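Local coordinates for protein 4-hydroxythreonine-4-phosphate dehydrogenase (Legionella pneumophila subsp. pneumophila, PDB 6XMY) that probably catalyses the NAD(P)-dependent oxidation of 4-(phosphooxy)-L-threonine in pyridoxine 5'-phosphate biosynthesis, with a divalent metal ion as cofactor, at residues A[156-161]-A[280-285]; A[295-300]-A[314-319]; A[150-155]-A[286-291]. All coordinates share one frame; numbering follows the deposited sequence. Where two conformers were deposited one is given.

Contact 1 of 3, residues A[156-161]-A[280-285]; sequences ACSQMK and FNEAVN. With NAD (nicotinamide-adenine-dinucleotide), chain B; SO4 (sulfate ion), chain C.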
loop_
_atom_site.group_PDB
_atom_site.type_symbol
_atom_site.label_atom_id
_atom_site.label_comp_id
_atom_site.label_asym_id
_atom_site.label_seq_id
_atom_site.Cartn_x
_atom_site.Cartn_y
_atom_site.Cartn_z
ATOM N N ALA A 156 -7.176 -2.661 3.058
ATOM C CA ALA A 156 -7.747 -3.503 4.096
ATOM C C ALA A 156 -8.049 -2.677 5.331
ATOM O O ALA A 156 -7.209 -1.895 5.785
ATOM C CB ALA A 156 -6.780 -4.637 4.460
ATOM N N CYS A 157 -9.250 -2.861 5.864
ATOM C CA CYS A 157 -9.650 -2.308 7.148
ATOM C C CYS A 157 -10.601 -3.311 7.788
ATOM O O CYS A 157 -10.925 -4.342 7.194
ATOM C CB CYS A 157 -10.289 -0.925 6.980
ATOM S SG CYS A 157 -11.760 -0.915 5.904
ATOM N N SER A 158 -11.053 -3.012 9.008
ATOM C CA SER A 158 -11.946 -3.949 9.686
ATOM C C SER A 158 -13.259 -4.137 8.928
ATOM O O SER A 158 -13.871 -5.208 9.011
ATOM C CB SER A 158 -12.209 -3.503 11.124
ATOM O OG SER A 158 -13.048 -2.369 11.145
ATOM N N GLN A 159 -13.700 -3.122 8.174
ATOM C CA GLN A 159 -14.983 -3.215 7.482
ATOM C C GLN A 159 -14.894 -4.107 6.252
ATOM O O GLN A 159 -15.848 -4.830 5.931
ATOM C CB GLN A 159 -15.473 -1.822 7.076
ATOM C CG GLN A 159 -15.880 -0.910 8.225
ATOM C CD GLN A 159 -14.719 -0.116 8.811
ATOM O OE1 GLN A 159 -13.554 -0.354 8.484
ATOM N NE2 GLN A 159 -15.038 0.837 9.682
ATOM N N MET A 160 -13.767 -4.066 5.546
ATOM C CA MET A 160 -13.714 -4.727 4.249
ATOM C C MET A 160 -12.281 -4.769 3.745
ATOM O O MET A 160 -11.410 -4.018 4.194
ATOM C CB MET A 160 -14.594 -3.999 3.224
ATOM C CG MET A 160 -14.144 -2.565 2.961
ATOM S SD MET A 160 -15.211 -1.659 1.831
ATOM C CE MET A 160 -16.698 -1.483 2.836
ATOM N N LYS A 161 -12.060 -5.658 2.791
ATOM C CA LYS A 161 -10.853 -5.684 1.985
ATOM C C LYS A 161 -11.277 -5.467 0.542
ATOM O O LYS A 161 -12.260 -6.061 0.087
ATOM C CB LYS A 161 -10.151 -7.042 2.113
ATOM C CG LYS A 161 -9.600 -7.339 3.505
ATOM C CD LYS A 161 -8.923 -8.695 3.519
ATOM C CE LYS A 161 -8.252 -8.987 4.856
ATOM N NZ LYS A 161 -9.221 -9.003 5.994
ATOM N N PHE A 280 -10.847 5.375 6.332
ATOM C CA PHE A 280 -9.674 6.155 5.924
ATOM C C PHE A 280 -8.550 6.135 6.956
ATOM O O PHE A 280 -7.380 5.957 6.605
ATOM C CB PHE A 280 -10.113 7.596 5.653
ATOM C CG PHE A 280 -9.046 8.467 5.044
ATOM C CD1 PHE A 280 -8.703 9.668 5.637
ATOM C CD2 PHE A 280 -8.422 8.104 3.867
ATOM C CE1 PHE A 280 -7.739 10.483 5.074
ATOM C CE2 PHE A 280 -7.462 8.913 3.297
ATOM C CZ PHE A 280 -7.118 10.102 3.902
ATOM N N ASN A 281 -8.873 6.338 8.235
ATOM C CA ASN A 281 -7.829 6.482 9.252
ATOM C C ASN A 281 -7.381 5.163 9.863
ATOM O O ASN A 281 -6.575 5.169 10.799
ATOM C CB ASN A 281 -8.249 7.485 10.325
ATOM C CG ASN A 281 -8.435 8.872 9.763
ATOM O OD1 ASN A 281 -7.538 9.416 9.114
ATOM N ND2 ASN A 281 -9.606 9.444 9.986
ATOM N N GLU A 282 -7.865 4.034 9.357
ATOM C CA GLU A 282 -7.406 2.735 9.827
ATOM C C GLU A 282 -6.929 1.827 8.709
ATOM O O GLU A 282 -6.305 0.800 8.999
ATOM C CB GLU A 282 -8.519 2.007 10.595
ATOM C CG GLU A 282 -9.587 1.425 9.677
ATOM C CD GLU A 282 -10.457 0.381 10.352
ATOM O OE1 GLU A 282 -11.614 0.706 10.695
ATOM O OE2 GLU A 282 -9.986 -0.765 10.533
ATOM N N ALA A 283 -7.191 2.169 7.453
ATOM C CA ALA A 283 -6.969 1.255 6.346
ATOM C C ALA A 283 -5.504 1.222 5.930
ATOM O O ALA A 283 -4.763 2.202 6.077
ATOM C CB ALA A 283 -7.837 1.639 5.149
ATOM N N VAL A 284 -5.107 0.072 5.390
ATOM C CA VAL A 284 -3.744 -0.207 4.971
ATOM C C VAL A 284 -3.783 -0.663 3.524
ATOM O O VAL A 284 -4.639 -1.467 3.144
ATOM C CB VAL A 284 -3.136 -1.322 5.842
ATOM C CG1 VAL A 284 -1.725 -1.692 5.363
ATOM C CG2 VAL A 284 -3.127 -0.902 7.308
ATOM N N ASN A 285 -2.860 -0.146 2.722
ATOM C CA ASN A 285 -2.629 -0.630 1.371
ATOM C C ASN A 285 -1.531 -1.674 1.475
ATOM O O ASN A 285 -0.421 -1.370 1.921
ATOM C CB ASN A 285 -2.230 0.549 0.475
ATOM C CG ASN A 285 -1.588 0.135 -0.845
ATOM O OD1 ASN A 285 -1.632 -1.029 -1.261
ATOM N ND2 ASN A 285 -0.977 1.112 -1.513
HETATM P PA NAD B . -4.039 12.921 -0.332
HETATM O O1A NAD B . -2.721 13.669 -0.321
HETATM O O2A NAD B . -4.495 11.817 0.599
HETATM O O5B NAD B . -5.096 14.241 -0.007
HETATM C C5B NAD B . -6.442 13.830 0.029
HETATM C C4B NAD B . -7.161 14.498 1.215
HETATM O O4B NAD B . -6.878 13.732 2.410
HETATM C C3B NAD B . -6.590 15.929 1.421
HETATM O O3B NAD B . -7.693 16.719 1.830
HETATM C C2B NAD B . -5.532 15.704 2.541
HETATM O O2B NAD B . -5.350 16.825 3.356
HETATM C C1B NAD B . -6.234 14.582 3.369
HETATM N N9A NAD B . -5.291 13.691 4.038
HETATM C C8A NAD B . -4.384 12.767 3.491
HETATM N N7A NAD B . -3.706 12.112 4.418
HETATM C C5A NAD B . -4.186 12.599 5.626
HETATM C C6A NAD B . -3.866 12.308 6.968
HETATM N N6A NAD B . -2.933 11.362 7.254
HETATM N N1A NAD B . -4.507 12.959 7.983
HETATM C C2A NAD B . -5.446 13.891 7.634
HETATM N N3A NAD B . -5.853 14.278 6.410
HETATM C C4A NAD B . -5.187 13.596 5.416
HETATM O O3 NAD B . -4.160 12.382 -1.857
HETATM P PN NAD B . -4.344 13.205 -3.198
HETATM O O1N NAD B . -5.207 12.464 -4.190
HETATM O O2N NAD B . -4.354 14.669 -2.907
HETATM O O5D NAD B . -2.776 13.004 -4.004
HETATM C C5D NAD B . -1.709 13.651 -3.391
HETATM C C4D NAD B . -0.435 12.926 -3.832
HETATM O O4D NAD B . -0.319 11.720 -3.034
HETATM C C3D NAD B . -0.555 12.458 -5.323
HETATM O O3D NAD B . 0.730 12.567 -5.863
HETATM C C2D NAD B . -0.974 10.977 -5.187
HETATM O O2D NAD B . -0.535 10.143 -6.223
HETATM C C1D NAD B . -0.116 10.640 -3.936
HETATM N N1N NAD B . -0.609 9.404 -3.236
HETATM C C2N NAD B . 0.362 8.531 -2.825
HETATM C C3N NAD B . 0.011 7.354 -2.159
HETATM C C7N NAD B . 1.142 6.490 -1.747
HETATM O O7N NAD B . 2.310 6.835 -1.942
HETATM N N7N NAD B . 0.819 5.306 -1.115
HETATM C C4N NAD B . -1.344 7.064 -1.912
HETATM C C5N NAD B . -2.314 7.989 -2.337
HETATM C C6N NAD B . -1.935 9.165 -3.014
HETATM S S SO4 C . 0.969 2.691 -4.561
HETATM O O1 SO4 C . 1.139 1.790 -3.423
HETATM O O2 SO4 C . 2.022 3.702 -4.530
HETATM O O3 SO4 C . 1.117 1.912 -5.788
HETATM O O4 SO4 C . -0.335 3.375 -4.552
#
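Glu282, in one of two conformers, reaches across to the turn that follows Ala156, and its carboxylate meets the tip of that turn, Ser158 and Gln159. In this copy OE2 takes the backbone N-H of Ser158 at 2.9 Å between Ser158 N and Glu282 OE2; the N-H points nearly straight at the oxygen (167°), but the donor lies well above the carboxylate plane. OE1 faces Gln159 OE1 with no proton to share, a doubtful closeness that may not hold in the other copy. Closer to the backbone, Glu282 CG and the carboxylate carbon CD lie against Cys157 CB, which also touches Ala283 CB at 4.0 Å. Glu282 CG sits between the backbone N and the carbonyl carbon (chi1 76°), and the chain runs out extended from there.

Behind these side chains the two backbones pair. Ala156 and Val284 form an antiparallel hydrogen-bonded pair, with Ala156 N to Val284 O at 2.8 Å and Val284 N to Ala156 O at 2.9 Å. Ala156 O also receives a CA-H...O contact from Ala283. The turn itself is closed by Cys157 N bonding to Met160 O at 3.0 Å.

At the two ends of 280-285, Phe280 turns its ring edge to the adenine of NAD and Asn285 ND2 donates to sulfate O1 at 2.9 Å. This antiparallel strand end beside a beta-hairpin turn thus borders the NAD pocket and a predicted substrate site.

Contact 2 of 3, residues A[295-300]-A[314-319]; sequences TSVDHG and GSMLAA. With NAD (nicotinamide-adenine-dinucleotide), chain B.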
loop_
_atom_site.group_PDB
_atom_site.type_symbol
_atom_site.label_atom_id
_atom_site.label_comp_id
_atom_site.label_asym_id
_atom_site.label_seq_id
_atom_site.Cartn_x
_atom_site.Cartn_y
_atom_site.Cartn_z
ATOM N N THR A 295 3.591 -2.976 3.146
ATOM C CA THR A 295 2.353 -2.267 3.441
ATOM C C THR A 295 2.574 -0.775 3.244
ATOM O O THR A 295 3.697 -0.302 3.024
ATOM C CB THR A 295 1.870 -2.544 4.869
ATOM O OG1 THR A 295 2.836 -2.044 5.800
ATOM C CG2 THR A 295 1.670 -4.034 5.088
ATOM N N SER A 296 1.479 -0.029 3.363
ATOM C CA SER A 296 1.492 1.382 3.024
ATOM C C SER A 296 0.333 2.084 3.710
ATOM O O SER A 296 -0.708 1.479 4.000
ATOM C CB SER A 296 1.376 1.550 1.512
ATOM O OG SER A 296 1.411 2.916 1.147
ATOM N N VAL A 297 0.515 3.394 3.911
ATOM C CA VAL A 297 -0.621 4.242 4.228
ATOM C C VAL A 297 -1.621 4.196 3.082
ATOM O O VAL A 297 -1.292 3.847 1.943
ATOM C CB VAL A 297 -0.181 5.689 4.488
ATOM C CG1 VAL A 297 0.668 5.770 5.744
ATOM C CG2 VAL A 297 0.538 6.260 3.265
ATOM N N ASP A 298 -2.866 4.562 3.394
ATOM C CA ASP A 298 -3.945 4.615 2.411
ATOM C C ASP A 298 -4.242 6.042 1.967
ATOM O O ASP A 298 -5.371 6.354 1.573
ATOM C CB ASP A 298 -5.212 3.948 2.945
ATOM C CG ASP A 298 -5.929 4.803 3.961
ATOM O OD1 ASP A 298 -5.274 5.650 4.602
ATOM O OD2 ASP A 298 -7.163 4.651 4.100
ATOM N N HIS A 299 -3.251 6.921 2.031
ATOM C CA HIS A 299 -3.456 8.323 1.722
ATOM C C HIS A 299 -2.202 8.860 1.059
ATOM O O HIS A 299 -1.168 8.190 0.996
ATOM C CB HIS A 299 -3.803 9.126 2.977
ATOM C CG HIS A 299 -2.740 9.081 4.031
ATOM N ND1 HIS A 299 -1.537 9.743 3.900
ATOM C CD2 HIS A 299 -2.701 8.462 5.237
ATOM C CE1 HIS A 299 -0.801 9.530 4.976
ATOM N NE2 HIS A 299 -1.482 8.755 5.804
ATOM N N GLY A 300 -2.298 10.094 0.589
ATOM C CA GLY A 300 -1.230 10.744 -0.132
ATOM C C GLY A 300 -0.398 11.668 0.728
ATOM O O GLY A 300 -0.401 11.594 1.965
ATOM N N GLY A 314 -3.182 7.486 11.966
ATOM C CA GLY A 314 -3.831 6.196 12.147
ATOM C C GLY A 314 -3.501 5.189 11.065
ATOM O O GLY A 314 -3.263 4.010 11.358
ATOM N N SER A 315 -3.484 5.627 9.802
ATOM C CA SER A 315 -3.165 4.701 8.718
ATOM C C SER A 315 -1.721 4.217 8.805
ATOM O O SER A 315 -1.451 3.021 8.644
ATOM C CB SER A 315 -3.432 5.339 7.358
ATOM O OG SER A 315 -3.121 4.422 6.327
ATOM N N MET A 316 -0.773 5.122 9.065
ATOM C CA MET A 316 0.618 4.701 9.231
ATOM C C MET A 316 0.749 3.687 10.362
ATOM O O MET A 316 1.413 2.650 10.213
ATOM C CB MET A 316 1.508 5.916 9.481
ATOM C CG MET A 316 2.952 5.530 9.823
ATOM S SD MET A 316 3.826 4.591 8.537
ATOM C CE MET A 316 4.335 5.932 7.464
ATOM N N LEU A 317 0.111 3.963 11.506
ATOM C CA LEU A 317 0.217 3.043 12.636
ATOM C C LEU A 317 -0.369 1.686 12.286
ATOM O O LEU A 317 0.213 0.645 12.616
ATOM C CB LEU A 317 -0.464 3.633 13.872
ATOM C CG LEU A 317 0.274 4.778 14.562
ATOM C CD1 LEU A 317 -0.670 5.523 15.516
ATOM C CD2 LEU A 317 1.482 4.245 15.318
ATOM N N ALA A 318 -1.521 1.677 11.611
ATOM C CA ALA A 318 -2.116 0.424 11.159
ATOM C C ALA A 318 -1.217 -0.298 10.161
ATOM O O ALA A 318 -1.106 -1.532 10.197
ATOM C CB ALA A 318 -3.494 0.691 10.554
ATOM N N ALA A 319 -0.551 0.450 9.270
ATOM C CA ALA A 319 0.306 -0.175 8.262
ATOM C C ALA A 319 1.525 -0.831 8.897
ATOM O O ALA A 319 1.929 -1.928 8.490
ATOM C CB ALA A 319 0.747 0.855 7.225
HETATM P PA NAD B . -4.039 12.921 -0.332
HETATM O O1A NAD B . -2.721 13.669 -0.321
HETATM O O2A NAD B . -4.495 11.817 0.599
HETATM O O5B NAD B . -5.096 14.241 -0.007
HETATM C C5B NAD B . -6.442 13.830 0.029
HETATM C C4B NAD B . -7.161 14.498 1.215
HETATM O O4B NAD B . -6.878 13.732 2.410
HETATM C C3B NAD B . -6.590 15.929 1.421
HETATM O O3B NAD B . -7.693 16.719 1.830
HETATM C C2B NAD B . -5.532 15.704 2.541
HETATM O O2B NAD B . -5.350 16.825 3.356
HETATM C C1B NAD B . -6.234 14.582 3.369
HETATM N N9A NAD B . -5.291 13.691 4.038
HETATM C C8A NAD B . -4.384 12.767 3.491
HETATM N N7A NAD B . -3.706 12.112 4.418
HETATM C C5A NAD B . -4.186 12.599 5.626
HETATM C C6A NAD B . -3.866 12.308 6.968
HETATM N N6A NAD B . -2.933 11.362 7.254
HETATM N N1A NAD B . -4.507 12.959 7.983
HETATM C C2A NAD B . -5.446 13.891 7.634
HETATM N N3A NAD B . -5.853 14.278 6.410
HETATM C C4A NAD B . -5.187 13.596 5.416
HETATM O O3 NAD B . -4.160 12.382 -1.857
HETATM P PN NAD B . -4.344 13.205 -3.198
HETATM O O1N NAD B . -5.207 12.464 -4.190
HETATM O O2N NAD B . -4.354 14.669 -2.907
HETATM O O5D NAD B . -2.776 13.004 -4.004
HETATM C C5D NAD B . -1.709 13.651 -3.391
HETATM C C4D NAD B . -0.435 12.926 -3.832
HETATM O O4D NAD B . -0.319 11.720 -3.034
HETATM C C3D NAD B . -0.555 12.458 -5.323
HETATM O O3D NAD B . 0.730 12.567 -5.863
HETATM C C2D NAD B . -0.974 10.977 -5.187
HETATM O O2D NAD B . -0.535 10.143 -6.223
HETATM C C1D NAD B . -0.116 10.640 -3.936
HETATM N N1N NAD B . -0.609 9.404 -3.236
HETATM C C2N NAD B . 0.362 8.531 -2.825
HETATM C C3N NAD B . 0.011 7.354 -2.159
HETATM C C7N NAD B . 1.142 6.490 -1.747
HETATM O O7N NAD B . 2.310 6.835 -1.942
HETATM N N7N NAD B . 0.819 5.306 -1.115
HETATM C C4N NAD B . -1.344 7.064 -1.912
HETATM C C5N NAD B . -2.314 7.989 -2.337
HETATM C C6N NAD B . -1.935 9.165 -3.014
HETATM O O HOH W 1 -1.296 7.977 8.550
#
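Ser315, in the first turn of helix 314-328, meets Asp298 and His299, which follow Val297, in the part of this PdxA-family fold where a helix packs antiparallel on a strand beside the bound NAD. The short axes are 7.0 Å apart at 171°. From the helix, Ser315 CB touches the rim of the His299 ring at CD2 and lies 3.3 Å from Asp298 OD1. Its OG, anti to the backbone N (chi1 -180°), accepts the N-H of Asp298, with Ser315 OG and Asp298 N 2.9 Å apart. The same hydroxyl bonds to the carbonyl oxygen of Ala283, so this buried oxygen joins the helix to two loops.

Val297 packs CG1 on Met316 CA and CB, while its CB covers one face of the His299 ring toward the rim. To the opposite face of that imidazole the adenine of NAD presents its N6A/N7A edge, the two planes standing steeply to each other, with N6A 3.3 Å above the ring plane and toward its rim. His299 ND1 donates in the ring plane to Gly300 O, which fixes the rotation of the ring, and NE2 shares a water with Met316 N. Next to it, Gly300 N bonds to the NAD phosphate oxygen O2A at 2.8 Å, and the Gly300 backbone lies close against the dinucleotide.

Farther down the helix, Ala319 CB rests on the backbone carbonyl of Ser296, whose OG takes a weak bond from the nicotinamide amide N7N. The last link across the pair is Thr295 OG1, which donates to Ala319 O at 2.8 Å from above the carbonyl plane, 53° out of it.

Contact 3 of 3, residues A[150-155]-A[286-291]; sequences TVVMML and ITLGLP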
loop_
_atom_site.group_PDB
_atom_site.type_symbol
_atom_site.label_atom_id
_atom_site.label_comp_id
_atom_site.label_asym_id
_atom_site.label_seq_id
_atom_site.Cartn_x
_atom_site.Cartn_y
_atom_site.Cartn_z
ATOM N N THR A 150 2.459 -10.495 -11.806
ATOM C CA THR A 150 1.182 -10.082 -11.231
ATOM C C THR A 150 1.359 -9.788 -9.750
ATOM O O THR A 150 1.649 -10.693 -8.959
ATOM C CB THR A 150 0.107 -11.150 -11.427
ATOM O OG1 THR A 150 0.027 -11.502 -12.814
ATOM C CG2 THR A 150 -1.252 -10.620 -10.955
ATOM N N VAL A 151 1.185 -8.525 -9.378
ATOM C CA VAL A 151 1.002 -8.140 -7.992
ATOM C C VAL A 151 -0.398 -7.554 -7.872
ATOM O O VAL A 151 -1.038 -7.200 -8.865
ATOM C CB VAL A 151 2.058 -7.130 -7.518
ATOM C CG1 VAL A 151 3.456 -7.704 -7.682
ATOM C CG2 VAL A 151 1.900 -5.835 -8.281
ATOM N N VAL A 152 -0.883 -7.473 -6.642
ATOM C CA VAL A 152 -2.243 -7.015 -6.394
ATOM C C VAL A 152 -2.207 -5.957 -5.305
ATOM O O VAL A 152 -1.631 -6.177 -4.232
ATOM C CB VAL A 152 -3.181 -8.165 -5.982
ATOM C CG1 VAL A 152 -4.582 -7.610 -5.696
ATOM C CG2 VAL A 152 -3.223 -9.245 -7.051
ATOM N N MET A 153 -2.820 -4.816 -5.580
ATOM C CA MET A 153 -3.042 -3.791 -4.570
ATOM C C MET A 153 -4.336 -4.111 -3.836
ATOM O O MET A 153 -5.403 -4.226 -4.456
ATOM C CB MET A 153 -3.151 -2.408 -5.206
ATOM C CG MET A 153 -3.636 -1.338 -4.231
ATOM S SD MET A 153 -3.929 0.280 -4.978
ATOM C CE MET A 153 -2.322 0.604 -5.702
ATOM N N MET A 154 -4.246 -4.258 -2.522
ATOM C CA MET A 154 -5.418 -4.534 -1.704
ATOM C C MET A 154 -5.433 -3.551 -0.550
ATOM O O MET A 154 -4.457 -3.454 0.195
ATOM C CB MET A 154 -5.433 -5.975 -1.182
ATOM C CG MET A 154 -6.688 -6.298 -0.388
ATOM S SD MET A 154 -6.720 -7.981 0.241
ATOM C CE MET A 154 -5.584 -7.867 1.615
ATOM N N LEU A 155 -6.511 -2.801 -0.417
ATOM C CA LEU A 155 -6.715 -1.998 0.780
ATOM C C LEU A 155 -7.533 -2.795 1.787
ATOM O O LEU A 155 -8.459 -3.533 1.419
ATOM C CB LEU A 155 -7.370 -0.650 0.451
ATOM C CG LEU A 155 -6.361 0.465 0.102
ATOM C CD1 LEU A 155 -5.649 0.198 -1.226
ATOM C CD2 LEU A 155 -7.019 1.841 0.093
ATOM N N ILE A 286 -1.857 -2.915 1.140
ATOM C CA ILE A 286 -0.886 -3.998 1.173
ATOM C C ILE A 286 -0.713 -4.538 -0.239
ATOM O O ILE A 286 -1.702 -4.754 -0.953
ATOM C CB ILE A 286 -1.277 -5.100 2.171
ATOM C CG1 ILE A 286 -0.228 -6.206 2.149
ATOM C CG2 ILE A 286 -2.643 -5.660 1.878
ATOM C CD1 ILE A 286 -0.393 -7.136 3.244
ATOM N N THR A 287 0.543 -4.742 -0.644
ATOM C CA THR A 287 0.838 -5.299 -1.955
ATOM C C THR A 287 0.980 -6.810 -1.824
ATOM O O THR A 287 1.794 -7.298 -1.028
ATOM C CB THR A 287 2.120 -4.704 -2.531
ATOM O OG1 THR A 287 1.992 -3.281 -2.616
ATOM C CG2 THR A 287 2.382 -5.278 -3.914
ATOM N N LEU A 288 0.192 -7.548 -2.602
ATOM C CA LEU A 288 0.237 -9.003 -2.601
ATOM C C LEU A 288 1.041 -9.498 -3.792
ATOM O O LEU A 288 0.906 -8.977 -4.904
ATOM C CB LEU A 288 -1.181 -9.566 -2.705
ATOM C CG LEU A 288 -2.196 -8.938 -1.761
ATOM C CD1 LEU A 288 -3.563 -9.559 -2.007
ATOM C CD2 LEU A 288 -1.770 -9.065 -0.296
ATOM N N GLY A 289 1.866 -10.525 -3.561
ATOM C CA GLY A 289 2.582 -11.189 -4.635
ATOM C C GLY A 289 4.068 -10.902 -4.723
ATOM O O GLY A 289 4.729 -11.451 -5.615
ATOM N N LEU A 290 4.617 -10.060 -3.856
ATOM C CA LEU A 290 6.055 -9.837 -3.844
ATOM C C LEU A 290 6.731 -10.862 -2.950
ATOM O O LEU A 290 6.083 -11.473 -2.096
ATOM C CB LEU A 290 6.349 -8.452 -3.274
ATOM C CG LEU A 290 5.733 -7.238 -3.965
ATOM C CD1 LEU A 290 6.034 -6.015 -3.135
ATOM C CD2 LEU A 290 6.263 -7.089 -5.389
ATOM N N PRO A 291 8.047 -11.055 -3.091
ATOM C CA PRO A 291 8.771 -11.923 -2.153
ATOM C C PRO A 291 9.060 -11.262 -0.815
ATOM O O PRO A 291 9.663 -11.899 0.057
ATOM C CB PRO A 291 10.074 -12.240 -2.906
ATOM C CG PRO A 291 10.272 -11.116 -3.808
ATOM C CD PRO A 291 8.903 -10.610 -4.204
#
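Met154 CG stands anti to the backbone N (chi1 -177°), and the chain stays extended until it bends at chi3 (76°), which carries CE to Ile286 CG2 at 3.7 Å. The two side chains lie side by side and point the same way. Leu288 CG is anti to the carbonyl carbon, and chi2 (178°) then carries CD1 to Met154 CB at 4.1 Å, while Leu288 CB meets Val152 CB. Val152, Met154, Ile286 and Leu288 share one face of the sheet, and of these Val152, Met154 and Leu288 touch helix 180-197. Met153 and Thr287 occupy the other, where Thr287 OG1 bonds to Arg294.

Four backbone bonds hold this packing in register. Leu288 N meets Val152 O at 2.8 Å, nearly straight, and Val152 N returns a bond to Leu288 O. Ile286 and Met154 exchange the other two. At the end of the ladder, Val151, just before one strand, touches with CG1 the CD2 of Leu290, just after the other, at 3.7 Å. Between them Gly289, at positive phi, lies close to Thr150 and Val151.

Hydrogen-bonded pairs on either side of the non-hydrogen-bonded pair Met153-Thr287 make this a regular antiparallel beta ladder, here joining strands 152-156 and 284-288 in the middle of the PdxA fold.

In the fold
Strand 284-288 runs through contacts 1 and 3, pairing with strand 152-156 along its length, so contact 1 continues the ladder of contact 3; their centres are 15 Å apart. On its other edge the strand meets 294-297, where Asn285 N bonds to Ser296 O at 3.0 Å. Contacts 1 and 2 are nearest, with centres 9 Å apart, and both touch NAD, Phe280 and His299 both approaching its adenine. Met153 of contact 3, in the conformer given, lies about 4 Å, side chain to nearest atom, from the sulfate held by Asn285 of contact 1. The bound zinc is about 9 Å from the Asp298 side chain and about 12 Å from that of Ala283.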